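Local coordinates for glycosyl hydrolase family 2, TIM barrel domain protein (Parabacteroides merdae ATCC 43184, PDB 6DXU) that probably hydrolyses beta-glucuronides, acting as a family 2 glycoside hydrolase of a human gut bacterium, at residues 645-650 with 722-727; 654-659 with 695-700. One frame throughout, in Å; residues are numbered along the deposited sequence.

Interaction 1. Residues 645-650 with 722-727; sequences WPVRWG and RQEYQT
The side chain of Q723 lies across the methylene groups of R648, with its NE2 3.6 Å from R648 CG. Its CG stands beside the backbone N (chi1 -65°) and the chain runs on extended, which brings the amide to the W645 carbonyl. There Q723 NE2 donates to W645 O over 2.9 Å, nearly straight at 165° and with the acceptor in the amide plane. OE1 is bound by Y697, so both ends of the amide are held. With an alanine here, the W645 carbonyl would probably lose this donor and the Y697 hydroxyl one of its partners, opening a gap beside the R648 methylenes. The R648 guanidinium itself continues to E526. Next along, the ring of Y725 meets R648 CB at its edge, CD1 to CB being 3.9 Å. On the other face of the sheet V647 and E724 run side by side, and the E724 carboxylate pairs with R761. The backbone of R648 bonds to two residues, R648 N giving to E724 O at 2.7 Å and R648 O accepting from Q726 N at 2.9 Å. This is parallel beta pairing, by which a short edge strand joins an otherwise antiparallel sheet.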
loop_
_atom_site.group_PDB
_atom_site.type_symbol
_atom_site.label_atom_id
_atom_site.label_comp_id
_atom_site.label_asym_id
_atom_site.label_seq_id
_atom_site.Cartn_x
_atom_site.Cartn_y
_atom_site.Cartn_z
ATOM N N TRP D 645 -50.214 19.442 -33.532
ATOM C CA TRP D 645 -50.754 18.486 -34.497
ATOM C C TRP D 645 -51.263 19.293 -35.684
ATOM O O TRP D 645 -52.440 19.687 -35.712
ATOM C CB TRP D 645 -51.873 17.661 -33.871
ATOM C CG TRP D 645 -52.306 16.488 -34.692
ATOM C CD1 TRP D 645 -51.741 16.044 -35.838
ATOM C CD2 TRP D 645 -53.397 15.598 -34.403
ATOM N NE1 TRP D 645 -52.401 14.917 -36.283
ATOM C CE2 TRP D 645 -53.423 14.627 -35.419
ATOM C CE3 TRP D 645 -54.339 15.520 -33.369
ATOM C CZ2 TRP D 645 -54.361 13.591 -35.447
ATOM C CZ3 TRP D 645 -55.277 14.497 -33.401
ATOM C CH2 TRP D 645 -55.278 13.545 -34.440
ATOM N N PRO D 646 -50.418 19.570 -36.682
ATOM C CA PRO D 646 -50.819 20.523 -37.733
ATOM C C PRO D 646 -51.796 19.959 -38.758
ATOM O O PRO D 646 -52.624 20.704 -39.309
ATOM C CB PRO D 646 -49.483 20.896 -38.388
ATOM C CG PRO D 646 -48.602 19.732 -38.149
ATOM C CD PRO D 646 -48.990 19.213 -36.777
ATOM N N VAL D 647 -51.731 18.655 -39.023
ATOM C CA VAL D 647 -52.530 18.038 -40.076
ATOM C C VAL D 647 -53.226 16.794 -39.530
ATOM O O VAL D 647 -52.566 15.790 -39.222
ATOM C CB VAL D 647 -51.696 17.681 -41.314
ATOM C CG1 VAL D 647 -52.632 17.337 -42.468
ATOM C CG2 VAL D 647 -50.778 18.840 -41.705
ATOM N N ARG D 648 -54.551 16.855 -39.423
ATOM C CA ARG D 648 -55.381 15.686 -39.164
ATOM C C ARG D 648 -55.784 15.013 -40.478
ATOM O O ARG D 648 -55.541 15.532 -41.574
ATOM C CB ARG D 648 -56.612 16.083 -38.361
ATOM C CG ARG D 648 -56.292 16.514 -36.940
ATOM C CD ARG D 648 -57.569 16.565 -36.087
ATOM N NE ARG D 648 -58.004 15.215 -35.747
ATOM C CZ ARG D 648 -58.864 14.923 -34.776
ATOM N NH1 ARG D 648 -59.392 15.892 -34.043
ATOM N NH2 ARG D 648 -59.179 13.653 -34.536
ATOM N N TRP D 649 -56.401 13.836 -40.375
ATOM C CA TRP D 649 -56.742 13.120 -41.597
ATOM C C TRP D 649 -57.922 12.180 -41.374
ATOM O O TRP D 649 -58.294 11.856 -40.243
ATOM C CB TRP D 649 -55.535 12.351 -42.160
ATOM C CG TRP D 649 -55.062 11.195 -41.331
ATOM C CD1 TRP D 649 -55.489 9.904 -41.415
ATOM C CD2 TRP D 649 -54.048 11.217 -40.314
ATOM N NE1 TRP D 649 -54.821 9.121 -40.505
ATOM C CE2 TRP D 649 -53.927 9.900 -39.817
ATOM C CE3 TRP D 649 -53.235 12.220 -39.776
ATOM C CZ2 TRP D 649 -53.027 9.559 -38.798
ATOM C CZ3 TRP D 649 -52.330 11.878 -38.766
ATOM C CH2 TRP D 649 -52.245 10.561 -38.283
ATOM N N GLY D 650 -58.512 11.756 -42.483
ATOM C CA GLY D 650 -59.641 10.853 -42.461
ATOM C C GLY D 650 -60.513 11.092 -43.678
ATOM O O GLY D 650 -60.125 11.777 -44.617
ATOM N N ARG D 722 -55.298 25.893 -34.736
ATOM C CA ARG D 722 -55.571 25.761 -36.159
ATOM C C ARG D 722 -55.017 24.430 -36.635
ATOM O O ARG D 722 -53.887 24.064 -36.296
ATOM C CB ARG D 722 -54.958 26.921 -36.948
ATOM C CG ARG D 722 -55.445 28.287 -36.478
ATOM C CD ARG D 722 -54.844 29.404 -37.312
ATOM N NE ARG D 722 -55.522 30.677 -37.079
ATOM N N GLN D 723 -55.817 23.702 -37.404
ATOM C CA GLN D 723 -55.413 22.408 -37.923
ATOM C C GLN D 723 -55.892 22.248 -39.353
ATOM O O GLN D 723 -57.029 22.606 -39.685
ATOM C CB GLN D 723 -55.978 21.249 -37.096
ATOM C CG GLN D 723 -55.470 21.172 -35.680
ATOM C CD GLN D 723 -55.996 19.947 -34.971
ATOM O OE1 GLN D 723 -57.197 19.839 -34.717
ATOM N NE2 GLN D 723 -55.109 19.001 -34.668
ATOM N N GLU D 724 -55.016 21.704 -40.182
ATOM C CA GLU D 724 -55.381 21.280 -41.517
ATOM C C GLU D 724 -55.987 19.884 -41.468
ATOM O O GLU D 724 -55.646 19.061 -40.610
ATOM C CB GLU D 724 -54.157 21.281 -42.428
ATOM C CG GLU D 724 -54.500 21.309 -43.902
ATOM C CD GLU D 724 -53.277 21.195 -44.785
ATOM O OE1 GLU D 724 -52.177 21.576 -44.332
ATOM O OE2 GLU D 724 -53.420 20.713 -45.926
ATOM N N TYR D 725 -56.880 19.609 -42.412
ATOM C CA TYR D 725 -57.502 18.298 -42.525
ATOM C C TYR D 725 -57.252 17.764 -43.926
ATOM O O TYR D 725 -57.572 18.431 -44.918
ATOM C CB TYR D 725 -59.003 18.375 -42.215
ATOM C CG TYR D 725 -59.692 17.026 -42.129
ATOM C CD1 TYR D 725 -59.342 16.101 -41.145
ATOM C CD2 TYR D 725 -60.711 16.689 -43.015
ATOM C CE1 TYR D 725 -59.970 14.863 -41.070
ATOM C CE2 TYR D 725 -61.342 15.460 -42.944
ATOM C CZ TYR D 725 -60.971 14.552 -41.966
ATOM O OH TYR D 725 -61.609 13.330 -41.886
ATOM N N GLN D 726 -56.688 16.564 -44.006
ATOM C CA GLN D 726 -56.300 15.963 -45.272
ATOM C C GLN D 726 -57.158 14.733 -45.517
ATOM O O GLN D 726 -57.217 13.839 -44.671
ATOM C CB GLN D 726 -54.816 15.580 -45.274
ATOM C CG GLN D 726 -54.377 14.790 -46.505
ATOM C CD GLN D 726 -52.873 14.548 -46.540
ATOM O OE1 GLN D 726 -52.081 15.460 -46.276
ATOM N NE2 GLN D 726 -52.474 13.324 -46.876
ATOM N N THR D 727 -57.828 14.694 -46.669
ATOM C CA THR D 727 -58.604 13.518 -47.040
ATOM C C THR D 727 -57.867 12.588 -47.996
ATOM O O THR D 727 -58.262 11.428 -48.130
ATOM C CB THR D 727 -59.949 13.932 -47.662
ATOM O OG1 THR D 727 -59.725 14.820 -48.762
ATOM C CG2 THR D 727 -60.805 14.654 -46.623
#

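Interaction 2. Residues 654-659 with 695-700; sequences DRKEIL and CVYQEG
C695, Y697 and I658 carry most of this contact, and they meet through I658 CD1, which lies 4.0 Å from C695 SG and 3.9 Å from Y697 CE2. L669 and V671 touch both I658 and C695, so the pair belongs to a larger apolar core. C695 is also gripped through its backbone: K656 N donates to C695 O at 2.7 Å, and C695 N returns a bond to K656 O at 2.9 Å. These two bonds mark K656 and C695 as an antiparallel hydrogen-bonded pair.

Y697 crosses K656 at about a right angle, with its CE2 3.7 Å from K656 CB. Bends in the lysine at chi2 (-58°) and chi3 (-63°) keep CB and CG against the ring and turn NZ off to W649 O and E526. Farther along the same ring, Y697 OH passes 3.6 Å from I658 CG1 before bonding Q723 and R648. D654 O and Y697 N stand 4.2 Å apart, and a water bridges them, donating to the carbonyl and accepting from the amide. On the opposite face R655 and V696 meet, V696 CG2 lying over one face of the guanidinium and 3.6 Å from R655 CG.

The chemistry is therefore split. Thiol, isoleucine methyl and tyrosine ring pack without polar partners of their own across the strands, whereas the buried hydroxyl and the lysine ammonium group find theirs on neighbouring strands and loops. The inserted water implies that the two segments separate here while their peptide groups stay linked through it.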
loop_
_atom_site.group_PDB
_atom_site.type_symbol
_atom_site.label_atom_id
_atom_site.label_comp_id
_atom_site.label_asym_id
_atom_site.label_seq_id
_atom_site.Cartn_x
_atom_site.Cartn_y
_atom_site.Cartn_z
ATOM N N ASP D 654 -66.065 13.033 -42.251
ATOM C CA ASP D 654 -65.964 12.216 -41.044
ATOM C C ASP D 654 -66.017 13.113 -39.817
ATOM O O ASP D 654 -65.423 14.194 -39.793
ATOM C CB ASP D 654 -64.657 11.417 -41.013
ATOM C CG ASP D 654 -64.704 10.168 -41.863
ATOM O OD1 ASP D 654 -65.707 9.973 -42.582
ATOM O OD2 ASP D 654 -63.726 9.386 -41.813
ATOM N N ARG D 655 -66.695 12.653 -38.774
ATOM C CA ARG D 655 -66.755 13.414 -37.532
ATOM C C ARG D 655 -65.565 13.012 -36.664
ATOM O O ARG D 655 -65.477 11.874 -36.192
ATOM C CB ARG D 655 -68.093 13.209 -36.830
ATOM C CG ARG D 655 -69.216 14.000 -37.515
ATOM C CD ARG D 655 -70.479 14.030 -36.690
ATOM N NE ARG D 655 -71.447 15.027 -37.158
ATOM C CZ ARG D 655 -72.275 14.849 -38.185
ATOM N NH1 ARG D 655 -72.252 13.713 -38.875
ATOM N NH2 ARG D 655 -73.123 15.807 -38.527
ATOM N N LYS D 656 -64.620 13.934 -36.515
ATOM C CA LYS D 656 -63.379 13.672 -35.804
ATOM C C LYS D 656 -63.532 13.997 -34.330
ATOM O O LYS D 656 -64.123 15.020 -33.962
ATOM C CB LYS D 656 -62.239 14.502 -36.393
ATOM C CG LYS D 656 -62.081 14.348 -37.893
ATOM C CD LYS D 656 -61.849 12.898 -38.276
ATOM C CE LYS D 656 -60.559 12.372 -37.677
ATOM N NZ LYS D 656 -60.197 11.032 -38.196
ATOM N N GLU D 657 -62.957 13.141 -33.491
ATOM C CA GLU D 657 -62.982 13.382 -32.057
ATOM C C GLU D 657 -62.039 14.524 -31.698
ATOM O O GLU D 657 -60.887 14.564 -32.148
ATOM C CB GLU D 657 -62.590 12.115 -31.305
ATOM C CG GLU D 657 -62.725 12.242 -29.792
ATOM C CD GLU D 657 -62.569 10.901 -29.086
ATOM O OE1 GLU D 657 -61.549 10.230 -29.308
ATOM O OE2 GLU D 657 -63.472 10.512 -28.314
ATOM N N ILE D 658 -62.547 15.466 -30.906
ATOM C CA ILE D 658 -61.776 16.576 -30.364
ATOM C C ILE D 658 -61.865 16.490 -28.848
ATOM O O ILE D 658 -62.971 16.424 -28.294
ATOM C CB ILE D 658 -62.304 17.937 -30.863
ATOM C CG1 ILE D 658 -62.155 18.044 -32.389
ATOM C CG2 ILE D 658 -61.584 19.082 -30.158
ATOM C CD1 ILE D 658 -62.811 19.294 -32.972
ATOM N N LEU D 659 -60.707 16.458 -28.185
ATOM C CA LEU D 659 -60.613 16.405 -26.733
ATOM C C LEU D 659 -60.166 17.759 -26.206
ATOM O O LEU D 659 -59.273 18.390 -26.777
ATOM C CB LEU D 659 -59.611 15.323 -26.281
ATOM C CG LEU D 659 -59.826 13.902 -26.794
ATOM C CD1 LEU D 659 -58.760 12.957 -26.244
ATOM C CD2 LEU D 659 -61.230 13.423 -26.445
ATOM N N CYS D 695 -66.651 16.242 -34.487
ATOM C CA CYS D 695 -66.966 17.357 -35.367
ATOM C C CYS D 695 -66.406 17.140 -36.763
ATOM O O CYS D 695 -65.364 16.509 -36.946
ATOM C CB CYS D 695 -66.408 18.667 -34.816
ATOM S SG CYS D 695 -66.770 18.919 -33.102
ATOM N N VAL D 696 -67.098 17.713 -37.749
ATOM C CA VAL D 696 -66.650 17.648 -39.137
ATOM C C VAL D 696 -65.595 18.722 -39.368
ATOM O O VAL D 696 -65.796 19.892 -39.018
ATOM C CB VAL D 696 -67.841 17.822 -40.096
ATOM C CG1 VAL D 696 -67.367 17.895 -41.539
ATOM C CG2 VAL D 696 -68.826 16.678 -39.923
ATOM N N TYR D 697 -64.456 18.316 -39.925
ATOM C CA TYR D 697 -63.431 19.236 -40.399
ATOM C C TYR D 697 -63.611 19.484 -41.890
ATOM O O TYR D 697 -63.903 18.557 -42.649
ATOM C CB TYR D 697 -62.027 18.664 -40.180
ATOM C CG TYR D 697 -61.458 18.757 -38.787
ATOM C CD1 TYR D 697 -60.325 19.533 -38.527
ATOM C CD2 TYR D 697 -62.021 18.047 -37.738
ATOM C CE1 TYR D 697 -59.777 19.606 -37.244
ATOM C CE2 TYR D 697 -61.483 18.108 -36.457
ATOM C CZ TYR D 697 -60.366 18.887 -36.215
ATOM O OH TYR D 697 -59.850 18.945 -34.943
ATOM N N GLN D 698 -63.366 20.718 -42.315
ATOM C CA GLN D 698 -63.329 21.032 -43.741
ATOM C C GLN D 698 -61.961 20.664 -44.301
ATOM O O GLN D 698 -60.932 20.913 -43.664
ATOM C CB GLN D 698 -63.606 22.521 -43.959
ATOM C CG GLN D 698 -64.983 22.924 -43.490
ATOM C CD GLN D 698 -66.076 22.257 -44.287
ATOM O OE1 GLN D 698 -65.952 22.089 -45.497
ATOM N NE2 GLN D 698 -67.102 21.771 -43.594
ATOM N N GLU D 699 -61.944 20.062 -45.492
ATOM C CA GLU D 699 -60.672 19.817 -46.168
ATOM C C GLU D 699 -59.931 21.138 -46.331
ATOM O O GLU D 699 -60.473 22.100 -46.877
ATOM C CB GLU D 699 -60.904 19.143 -47.519
ATOM C CG GLU D 699 -59.647 18.554 -48.151
ATOM C CD GLU D 699 -59.917 17.891 -49.496
ATOM N N GLY D 700 -58.701 21.199 -45.820
ATOM C CA GLY D 700 -58.006 22.467 -45.699
ATOM C C GLY D 700 -57.904 22.913 -44.255
ATOM O O GLY D 700 -57.923 22.078 -43.346
HETATM O O HOH W 1 -64.185 15.973 -41.113
#

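Along the chain the segments come in the order 645-650, 654-659, 695-700, 722-727, so interaction 2 is nested inside the loop closed by interaction 1. Their centres are about 8 Å apart. The paired strands belong to different sheets, mixed five-stranded for interaction 1 and antiparallel three-stranded for interaction 2, but 695-700 leads from the latter into the former at G700. The R648 side chain reaches the E657 backbone carbonyl, NH1 to O 2.8 Å, in a probable hydrogen bond, while the rings of Y725 and Y697 meet between the sheets. Two packed sheets are consistent with a beta-sandwich. R648 and K656 share E526, and the side chain of W649 is about 13 Å from a bound bicine, outside its immediate shell.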